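Local coordinates for sensor protein kinase HptS (Staphylococcus aureus, PDB 6LKG), which is a sensor histidine kinase of a two-component system, whose extracellular sensor region probably works with an ABC-transporter-type partner protein in detecting hexose phosphate, at residues Leu86-Gln91 / Leu101-Ala106; His15-Gln20 / His55-Thr60. All coordinates share one frame; numbering follows the deposited sequence.

How the contacts relate
From the N terminus, helix 3-27 comes first and supplies residues 15-20. The chain then runs through helix 40-54 into the loop at residues 55-60, and contact 2 closes this mostly helical excursion. Strand 60-67 follows directly. Contact 1 comes later and closes a much shorter turn, the hairpin of strands 85-93 and 98-107. The two contacts are in series, so neither nests in nor crosses the other, and their centres lie about 12 Å apart. They still touch: Phe87 packs on Thr17 and Glu18, and Ala106 N probably bonds to Thr60 O. Together they tie the long N-terminal helix, the loop and the antiparallel sheet.

Contact 1: residues Leu86-Gln91 / Leu101-Ala106; sequences LFSTHQ and LKIYMA
Leu86 CD1 lies over one face of the Tyr104 ring, 4.2 Å from its centroid, in a CH-pi contact offset toward the rim. The CG of Leu86 stands opposite the backbone N (chi1 172°), which carries CD1 over the ring. Leu86 CB packs against Tyr104 CE1 at 3.9 Å. The Phe87 ring meets Met105 obliquely. Its CD2 lies 3.9 Å from Met105 CB, and the Met105 sulfur makes a slanted Met-aromatic contact with the ring.

The backbones form an antiparallel hairpin interrupted by a classic beta bulge. Phe87 and Ser88 both face Ile103, and the register shifts by one there. Ile103 O accepts a short bond from Phe87 N at 2.8 Å and a weak one from Ser88 N at 3.4 Å. Ile103 N returns a bond to Ser88 O. Beyond the bulge the ladder is regular: His90 and Leu101 form a hydrogen-bonded pair, with Leu101 N to His90 O at 2.7 Å and nearly straight (172°). Thr89 and Lys102 form a non-hydrogen-bonded pair. Their side chains run alongside each other in the same direction, with Lys102 NZ 3.6 Å from Thr89 OG1. A bend at chi4 turns NZ back toward the neighbouring strand, near Thr89 OG1 and Leu86 CD2. Ser88 OG is buried against Ile103 CB and CG1, at 3.5 Å from CG1, and has no polar partner in the model.

Strand 85-93 is outermost in its four-stranded sheet within this chain. Strand 98-107 is an inner strand, and Lys102 and Tyr104 make backbone bonds to Glu64 and Tyr62 of strand 60-67. Helix 3-27 covers the face that carries Ser88 and Ile103, where Ile21 touches both; Leu14 touches Met105.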
ATOM      1  N   LEU D  86     -13.871  -9.454  -2.856  1.00 29.21           N
ATOM      2  CA  LEU D  86     -15.030  -9.823  -2.055  1.00 27.30           C
ATOM      3  C   LEU D  86     -15.598 -11.118  -2.615  1.00 30.51           C
ATOM      4  O   LEU D  86     -16.022 -11.173  -3.774  1.00 29.68           O
ATOM      5  CB  LEU D  86     -16.088  -8.722  -2.054  1.00 30.84           C
ATOM      6  CG  LEU D  86     -17.392  -9.160  -1.372  1.00 32.53           C
ATOM      7  CD1 LEU D  86     -17.126  -9.608   0.062  1.00 34.80           C
ATOM      8  CD2 LEU D  86     -18.447  -8.061  -1.403  1.00 32.43           C
ATOM      9  N   PHE D  87     -15.609 -12.158  -1.792  1.00 30.45           N
ATOM     10  CA  PHE D  87     -15.814 -13.510  -2.279  1.00 34.22           C
ATOM     11  C   PHE D  87     -17.170 -14.070  -1.886  1.00 38.81           C
ATOM     12  O   PHE D  87     -17.768 -14.813  -2.667  1.00 36.37           O
ATOM     13  CB  PHE D  87     -14.684 -14.404  -1.745  1.00 34.17           C
ATOM     14  CG  PHE D  87     -14.402 -15.630  -2.572  1.00 34.58           C
ATOM     15  CD1 PHE D  87     -15.314 -16.118  -3.490  1.00 43.75           C
ATOM     16  CD2 PHE D  87     -13.155 -16.229  -2.500  1.00 35.62           C
ATOM     17  CE1 PHE D  87     -15.024 -17.231  -4.253  1.00 46.04           C
ATOM     18  CE2 PHE D  87     -12.852 -17.334  -3.269  1.00 47.41           C
ATOM     19  CZ  PHE D  87     -13.790 -17.836  -4.148  1.00 39.83           C
ATOM     20  N   SER D  88     -17.705 -13.674  -0.735  1.00 35.78           N
ATOM     21  CA  SER D  88     -19.069 -14.031  -0.378  1.00 40.01           C
ATOM     22  C   SER D  88     -19.562 -13.087   0.707  1.00 42.34           C
ATOM     23  O   SER D  88     -18.776 -12.566   1.501  1.00 37.33           O
ATOM     24  CB  SER D  88     -19.164 -15.490   0.087  1.00 39.51           C
ATOM     25  OG  SER D  88     -18.579 -15.660   1.366  1.00 41.25           O
ATOM     26  N   THR D  89     -20.876 -12.885   0.730  1.00 39.74           N
ATOM     27  CA  THR D  89     -21.533 -12.051   1.726  1.00 40.63           C
ATOM     28  C   THR D  89     -22.784 -12.783   2.178  1.00 47.78           C
ATOM     29  O   THR D  89     -23.607 -13.175   1.345  1.00 47.88           O
ATOM     30  CB  THR D  89     -21.902 -10.670   1.165  1.00 45.82           C
ATOM     31  OG1 THR D  89     -20.727 -10.022   0.662  1.00 44.95           O
ATOM     32  CG2 THR D  89     -22.523  -9.803   2.253  1.00 44.15           C
ATOM     33  N   HIS D  90     -22.932 -12.956   3.489  1.00 44.59           N
ATOM     34  CA  HIS D  90     -24.063 -13.689   4.038  1.00 45.79           C
ATOM     35  C   HIS D  90     -24.620 -12.963   5.251  1.00 46.49           C
ATOM     36  O   HIS D  90     -23.870 -12.377   6.037  1.00 41.59           O
ATOM     37  CB  HIS D  90     -23.665 -15.119   4.431  1.00 43.94           C
ATOM     38  CG  HIS D  90     -23.257 -15.973   3.271  1.00 52.65           C
ATOM     39  ND1 HIS D  90     -22.198 -16.853   3.329  1.00 52.52           N
ATOM     40  CD2 HIS D  90     -23.772 -16.085   2.025  1.00 53.68           C
ATOM     41  CE1 HIS D  90     -22.077 -17.469   2.166  1.00 54.57           C
ATOM     42  NE2 HIS D  90     -23.019 -17.019   1.357  1.00 51.97           N
ATOM     43  N   GLN D  91     -25.940 -13.010   5.392  1.00 47.76           N
ATOM     44  CA  GLN D  91     -26.620 -12.551   6.594  1.00 47.83           C
ATOM     45  C   GLN D  91     -26.939 -13.779   7.437  1.00 45.70           C
ATOM     46  O   GLN D  91     -27.707 -14.648   7.009  1.00 50.14           O
ATOM     47  CB  GLN D  91     -27.897 -11.789   6.243  1.00 49.36           C
ATOM     48  CG  GLN D  91     -27.676 -10.568   5.358  1.00 51.74           C
ATOM     49  CD  GLN D  91     -26.808  -9.514   6.012  1.00 51.03           C
ATOM     50  OE1 GLN D  91     -26.875  -9.298   7.221  1.00 50.35           O
ATOM     51  NE2 GLN D  91     -25.985  -8.849   5.209  1.00 47.22           N
ATOM     52  N   LEU D 101     -21.655 -11.685   7.457  1.00 38.96           N
ATOM     53  CA  LEU D 101     -20.369 -12.341   7.270  1.00 38.16           C
ATOM     54  C   LEU D 101     -19.866 -12.048   5.863  1.00 37.10           C
ATOM     55  O   LEU D 101     -20.529 -12.390   4.877  1.00 37.67           O
ATOM     56  CB  LEU D 101     -20.474 -13.848   7.502  1.00 37.61           C
ATOM     57  CG  LEU D 101     -19.177 -14.623   7.258  1.00 39.14           C
ATOM     58  CD1 LEU D 101     -18.111 -14.207   8.264  1.00 34.07           C
ATOM     59  CD2 LEU D 101     -19.416 -16.122   7.318  1.00 34.90           C
ATOM     60  N   LYS D 102     -18.701 -11.415   5.775  1.00 35.09           N
ATOM     61  CA  LYS D 102     -18.007 -11.191   4.516  1.00 33.47           C
ATOM     62  C   LYS D 102     -16.718 -11.998   4.504  1.00 33.92           C
ATOM     63  O   LYS D 102     -15.998 -12.049   5.506  1.00 30.23           O
ATOM     64  CB  LYS D 102     -17.683  -9.709   4.307  1.00 33.09           C
ATOM     65  CG  LYS D 102     -18.863  -8.840   3.903  1.00 36.51           C
ATOM     66  CD  LYS D 102     -18.431  -7.386   3.776  1.00 41.73           C
ATOM     67  CE  LYS D 102     -19.599  -6.479   3.428  1.00 48.27           C
ATOM     68  NZ  LYS D 102     -20.170  -6.804   2.093  1.00 48.28           N
ATOM     69  N   ILE D 103     -16.431 -12.630   3.369  1.00 31.43           N
ATOM     70  CA  ILE D 103     -15.200 -13.387   3.178  1.00 31.97           C
ATOM     71  C   ILE D 103     -14.440 -12.739   2.032  1.00 32.68           C
ATOM     72  O   ILE D 103     -14.966 -12.627   0.916  1.00 29.10           O
ATOM     73  CB  ILE D 103     -15.474 -14.868   2.877  1.00 34.05           C
ATOM     74  CG1 ILE D 103     -16.290 -15.509   4.002  1.00 33.43           C
ATOM     75  CG2 ILE D 103     -14.161 -15.615   2.696  1.00 34.01           C
ATOM     76  CD1 ILE D 103     -15.574 -15.579   5.314  1.00 34.97           C
ATOM     77  N   TYR D 104     -13.212 -12.311   2.303  1.00 29.24           N
ATOM     78  CA  TYR D 104     -12.354 -11.688   1.307  1.00 29.40           C
ATOM     79  C   TYR D 104     -11.200 -12.620   0.974  1.00 28.47           C
ATOM     80  O   TYR D 104     -10.699 -13.337   1.844  1.00 30.08           O
ATOM     81  CB  TYR D 104     -11.795 -10.350   1.800  1.00 29.89           C
ATOM     82  CG  TYR D 104     -12.806  -9.235   1.928  1.00 33.10           C
ATOM     83  CD1 TYR D 104     -13.092  -8.406   0.851  1.00 30.51           C
ATOM     84  CD2 TYR D 104     -13.455  -8.990   3.132  1.00 35.52           C
ATOM     85  CE1 TYR D 104     -14.007  -7.377   0.964  1.00 35.98           C
ATOM     86  CE2 TYR D 104     -14.373  -7.962   3.253  1.00 35.55           C
ATOM     87  CZ  TYR D 104     -14.642  -7.159   2.166  1.00 38.20           C
ATOM     88  OH  TYR D 104     -15.554  -6.134   2.280  1.00 41.95           O
ATOM     89  N   MET D 105     -10.780 -12.608  -0.287  1.00 26.28           N
ATOM     90  CA  MET D 105      -9.582 -13.313  -0.721  1.00 29.72           C
ATOM     91  C   MET D 105      -8.513 -12.285  -1.059  1.00 31.20           C
ATOM     92  O   MET D 105      -8.677 -11.499  -2.000  1.00 26.80           O
ATOM     93  CB  MET D 105      -9.867 -14.213  -1.923  1.00 29.40           C
ATOM     94  CG  MET D 105      -8.645 -14.973  -2.415  1.00 28.56           C
ATOM     95  SD  MET D 105      -8.837 -15.633  -4.078  1.00 39.21           S
ATOM     96  CE  MET D 105      -8.744 -14.139  -5.062  1.00 30.62           C
ATOM     97  N   ALA D 106      -7.422 -12.288  -0.291  1.00 32.58           N
ATOM     98  CA  ALA D 106      -6.309 -11.396  -0.590  1.00 31.22           C
ATOM     99  C   ALA D 106      -5.425 -11.969  -1.688  1.00 33.03           C
ATOM    100  O   ALA D 106      -4.877 -11.214  -2.499  1.00 30.76           O
ATOM    101  CB  ALA D 106      -5.485 -11.133   0.671  1.00 31.22           C
TER

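Contact 2: residues His15-Gln20 / His55-Thr60; sequences HHTEKQ and HQQPAT
The loop that leads from helix 40-54 into strand 60-67 lies against the side of the long helix 3-27, with Thr17 and Gln20 meeting Gln57 and Gln56. Gln20 NE2 gives a hydrogen bond to the backbone O of Gln56 at 3.2 Å. The acceptor lies in the plane of the Gln20 amide, but the N-H is bent to 138°. Seen from the carbonyl, the donor sits well above its plane, 62° out of it. The Gln20 chain bends at chi2, which turns the amide toward the loop. NE2 also lies 3.5 Å from Gln56 CB.

His16 flanks this bond. Gln56 O stands at the edge of its ring, 3.8 Å from CE1, and Gln20 CG covers one face of the ring from within the helix. The ring edge also borders Pro58 CD.

His16, Thr17 and Gln20 share one side of the helix, with Gln20 about one turn on from His16 and Thr17. A long N-terminal helix beside two four-stranded antiparallel sheets is consistent with a tandem PAS-like (double Cache) sensor region, and the loop is the entry to the first sheet. Thr17 OG1 is 3.1 Å from Gln57 OE1, a close polar pair; Ser13 O of the same helix, at best a weak partner, is also in reach of the hydroxyl. Thr17 CG2 touches the same Gln57 OE1 at 3.3 Å, so both branches of the threonine face this oxygen.

Gln57 also braces its own loop. Its CG sits between the backbone N and the carbonyl carbon (chi1 53°), and the chain folds back at chi2. NE2 then bonds to Ala59 O at 2.6 Å and also to Ile54 O at the end of helix 40-54. OE1 takes a weak bond from Ala59 N at 2.9 Å. At the start of the loop, His55 NE2 bonds to Lys179 O of the ABC transporter chain.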
ATOM      1  N   HIS D  15     -13.288 -22.562  -7.146  1.00 31.46           N
ATOM      2  CA  HIS D  15     -14.557 -23.260  -6.957  1.00 30.62           C
ATOM      3  C   HIS D  15     -14.539 -24.087  -5.678  1.00 33.51           C
ATOM      4  O   HIS D  15     -15.539 -24.147  -4.953  1.00 31.70           O
ATOM      5  CB  HIS D  15     -14.853 -24.147  -8.165  1.00 35.19           C
ATOM      6  CG  HIS D  15     -15.184 -23.381  -9.408  1.00 41.92           C
ATOM      7  ND1 HIS D  15     -15.389 -23.995 -10.626  1.00 43.81           N
ATOM      8  CD2 HIS D  15     -15.345 -22.055  -9.622  1.00 37.29           C
ATOM      9  CE1 HIS D  15     -15.662 -23.078 -11.537  1.00 41.33           C
ATOM     10  NE2 HIS D  15     -15.643 -21.893 -10.955  1.00 41.01           N
ATOM     11  N   HIS D  16     -13.412 -24.741  -5.391  1.00 30.46           N
ATOM     12  CA  HIS D  16     -13.291 -25.515  -4.159  1.00 33.72           C
ATOM     13  C   HIS D  16     -13.388 -24.624  -2.929  1.00 30.80           C
ATOM     14  O   HIS D  16     -14.076 -24.963  -1.960  1.00 34.65           O
ATOM     15  CB  HIS D  16     -11.974 -26.286  -4.151  1.00 37.85           C
ATOM     16  CG  HIS D  16     -11.710 -27.008  -2.868  1.00 39.16           C
ATOM     17  ND1 HIS D  16     -10.915 -26.473  -1.879  1.00 47.31           N
ATOM     18  CD2 HIS D  16     -12.149 -28.200  -2.398  1.00 43.21           C
ATOM     19  CE1 HIS D  16     -10.858 -27.311  -0.861  1.00 47.90           C
ATOM     20  NE2 HIS D  16     -11.600 -28.366  -1.148  1.00 47.36           N
ATOM     21  N   THR D  17     -12.698 -23.481  -2.945  1.00 30.97           N
ATOM     22  CA  THR D  17     -12.773 -22.564  -1.812  1.00 36.84           C
ATOM     23  C   THR D  17     -14.195 -22.063  -1.605  1.00 35.85           C
ATOM     24  O   THR D  17     -14.691 -22.026  -0.472  1.00 35.32           O
ATOM     25  CB  THR D  17     -11.819 -21.387  -2.023  1.00 36.64           C
ATOM     26  OG1 THR D  17     -10.462 -21.841  -1.923  1.00 42.60           O
ATOM     27  CG2 THR D  17     -12.066 -20.302  -0.979  1.00 39.72           C
ATOM     28  N   GLU D  18     -14.873 -21.695  -2.692  1.00 33.64           N
ATOM     29  CA  GLU D  18     -16.227 -21.170  -2.570  1.00 35.14           C
ATOM     30  C   GLU D  18     -17.195 -22.252  -2.109  1.00 34.19           C
ATOM     31  O   GLU D  18     -18.129 -21.974  -1.347  1.00 34.28           O
ATOM     32  CB  GLU D  18     -16.676 -20.567  -3.901  1.00 37.35           C
ATOM     33  CG  GLU D  18     -17.795 -19.557  -3.756  1.00 35.02           C
ATOM     34  CD  GLU D  18     -19.166 -20.194  -3.782  1.00 36.76           C
ATOM     35  OE1 GLU D  18     -19.287 -21.340  -4.263  1.00 36.07           O
ATOM     36  OE2 GLU D  18     -20.126 -19.532  -3.336  1.00 35.79           O
ATOM     37  N   LYS D  19     -16.990 -23.493  -2.557  1.00 31.42           N
ATOM     38  CA  LYS D  19     -17.877 -24.573  -2.143  1.00 29.69           C
ATOM     39  C   LYS D  19     -17.718 -24.884  -0.656  1.00 34.60           C
ATOM     40  O   LYS D  19     -18.694 -25.257   0.004  1.00 33.12           O
ATOM     41  CB  LYS D  19     -17.634 -25.815  -3.009  1.00 31.92           C
ATOM     42  CG  LYS D  19     -18.512 -27.015  -2.670  1.00 34.51           C
ATOM     43  CD  LYS D  19     -18.227 -28.184  -3.604  1.00 41.94           C
ATOM     44  CE  LYS D  19     -19.005 -29.429  -3.200  1.00 44.03           C
ATOM     45  NZ  LYS D  19     -18.771 -30.561  -4.140  1.00 41.22           N
ATOM     46  N   GLN D  20     -16.508 -24.719  -0.107  1.00 31.85           N
ATOM     47  CA  GLN D  20     -16.337 -24.872   1.337  1.00 36.49           C
ATOM     48  C   GLN D  20     -17.079 -23.788   2.104  1.00 33.03           C
ATOM     49  O   GLN D  20     -17.639 -24.049   3.174  1.00 39.07           O
ATOM     50  CB  GLN D  20     -14.855 -24.837   1.712  1.00 39.61           C
ATOM     51  CG  GLN D  20     -14.003 -25.881   1.046  1.00 43.37           C
ATOM     52  CD  GLN D  20     -13.943 -27.146   1.866  1.00 46.95           C
ATOM     53  OE1 GLN D  20     -14.957 -27.809   2.078  1.00 53.53           O
ATOM     54  NE2 GLN D  20     -12.755 -27.477   2.359  1.00 49.90           N
ATOM     55  N   HIS D  55      -8.745 -22.683   7.169  1.00 35.19           N
ATOM     56  CA  HIS D  55      -7.622 -23.583   6.950  1.00 36.59           C
ATOM     57  C   HIS D  55      -8.024 -24.908   6.313  1.00 38.99           C
ATOM     58  O   HIS D  55      -7.204 -25.829   6.260  1.00 37.81           O
ATOM     59  CB  HIS D  55      -6.885 -23.814   8.268  1.00 34.10           C
ATOM     60  CG  HIS D  55      -6.196 -22.589   8.783  1.00 34.03           C
ATOM     61  ND1 HIS D  55      -4.997 -22.141   8.274  1.00 30.83           N
ATOM     62  CD2 HIS D  55      -6.549 -21.704   9.746  1.00 32.16           C
ATOM     63  CE1 HIS D  55      -4.635 -21.040   8.906  1.00 34.88           C
ATOM     64  NE2 HIS D  55      -5.559 -20.753   9.805  1.00 34.16           N
ATOM     65  N   GLN D  56      -9.257 -25.026   5.827  1.00 40.94           N
ATOM     66  CA  GLN D  56      -9.643 -26.164   5.007  1.00 41.75           C
ATOM     67  C   GLN D  56      -9.439 -25.916   3.519  1.00 40.83           C
ATOM     68  O   GLN D  56      -9.644 -26.834   2.719  1.00 45.06           O
ATOM     69  CB  GLN D  56     -11.115 -26.511   5.258  1.00 39.56           C
ATOM     70  CG  GLN D  56     -11.400 -27.138   6.611  1.00 45.51           C
ATOM     71  CD  GLN D  56     -12.880 -27.143   6.939  1.00 48.90           C
ATOM     72  OE1 GLN D  56     -13.604 -26.203   6.609  1.00 53.35           O
ATOM     73  NE2 GLN D  56     -13.344 -28.214   7.573  1.00 61.40           N
ATOM     74  N   GLN D  57      -9.059 -24.706   3.134  1.00 38.17           N
ATOM     75  CA  GLN D  57      -8.852 -24.300   1.755  1.00 37.33           C
ATOM     76  C   GLN D  57      -7.496 -23.617   1.624  1.00 37.91           C
ATOM     77  O   GLN D  57      -6.940 -23.135   2.616  1.00 36.76           O
ATOM     78  CB  GLN D  57      -9.988 -23.379   1.288  1.00 38.93           C
ATOM     79  CG  GLN D  57     -10.219 -22.202   2.191  1.00 39.49           C
ATOM     80  CD  GLN D  57      -9.330 -21.051   1.818  1.00 36.34           C
ATOM     81  OE1 GLN D  57      -9.237 -20.690   0.647  1.00 40.04           O
ATOM     82  NE2 GLN D  57      -8.655 -20.475   2.802  1.00 34.95           N
ATOM     83  N   PRO D  58      -6.923 -23.574   0.407  1.00 37.68           N
ATOM     84  CA  PRO D  58      -5.576 -23.002   0.242  1.00 41.65           C
ATOM     85  C   PRO D  58      -5.483 -21.479   0.242  1.00 35.84           C
ATOM     86  O   PRO D  58      -4.454 -20.932   0.652  1.00 38.87           O
ATOM     87  CB  PRO D  58      -5.133 -23.570  -1.112  1.00 41.11           C
ATOM     88  CG  PRO D  58      -6.400 -23.721  -1.869  1.00 41.17           C
ATOM     89  CD  PRO D  58      -7.439 -24.130  -0.858  1.00 39.10           C
ATOM     90  N   ALA D  59      -6.516 -20.781  -0.226  1.00 35.47           N
ATOM     91  CA  ALA D  59      -6.405 -19.344  -0.446  1.00 34.27           C
ATOM     92  C   ALA D  59      -6.242 -18.580   0.868  1.00 36.23           C
ATOM     93  O   ALA D  59      -6.621 -19.046   1.947  1.00 35.18           O
ATOM     94  CB  ALA D  59      -7.625 -18.816  -1.202  1.00 33.01           C
ATOM     95  N   THR D  60      -5.651 -17.391   0.760  1.00 29.30           N
ATOM     96  CA  THR D  60      -5.529 -16.470   1.889  1.00 33.76           C
ATOM     97  C   THR D  60      -6.853 -15.735   2.041  1.00 34.33           C
ATOM     98  O   THR D  60      -7.168 -14.828   1.268  1.00 29.87           O
ATOM     99  CB  THR D  60      -4.381 -15.489   1.670  1.00 36.01           C
ATOM    100  OG1 THR D  60      -3.162 -16.210   1.459  1.00 39.13           O
ATOM    101  CG2 THR D  60      -4.221 -14.575   2.879  1.00 37.49           C
TER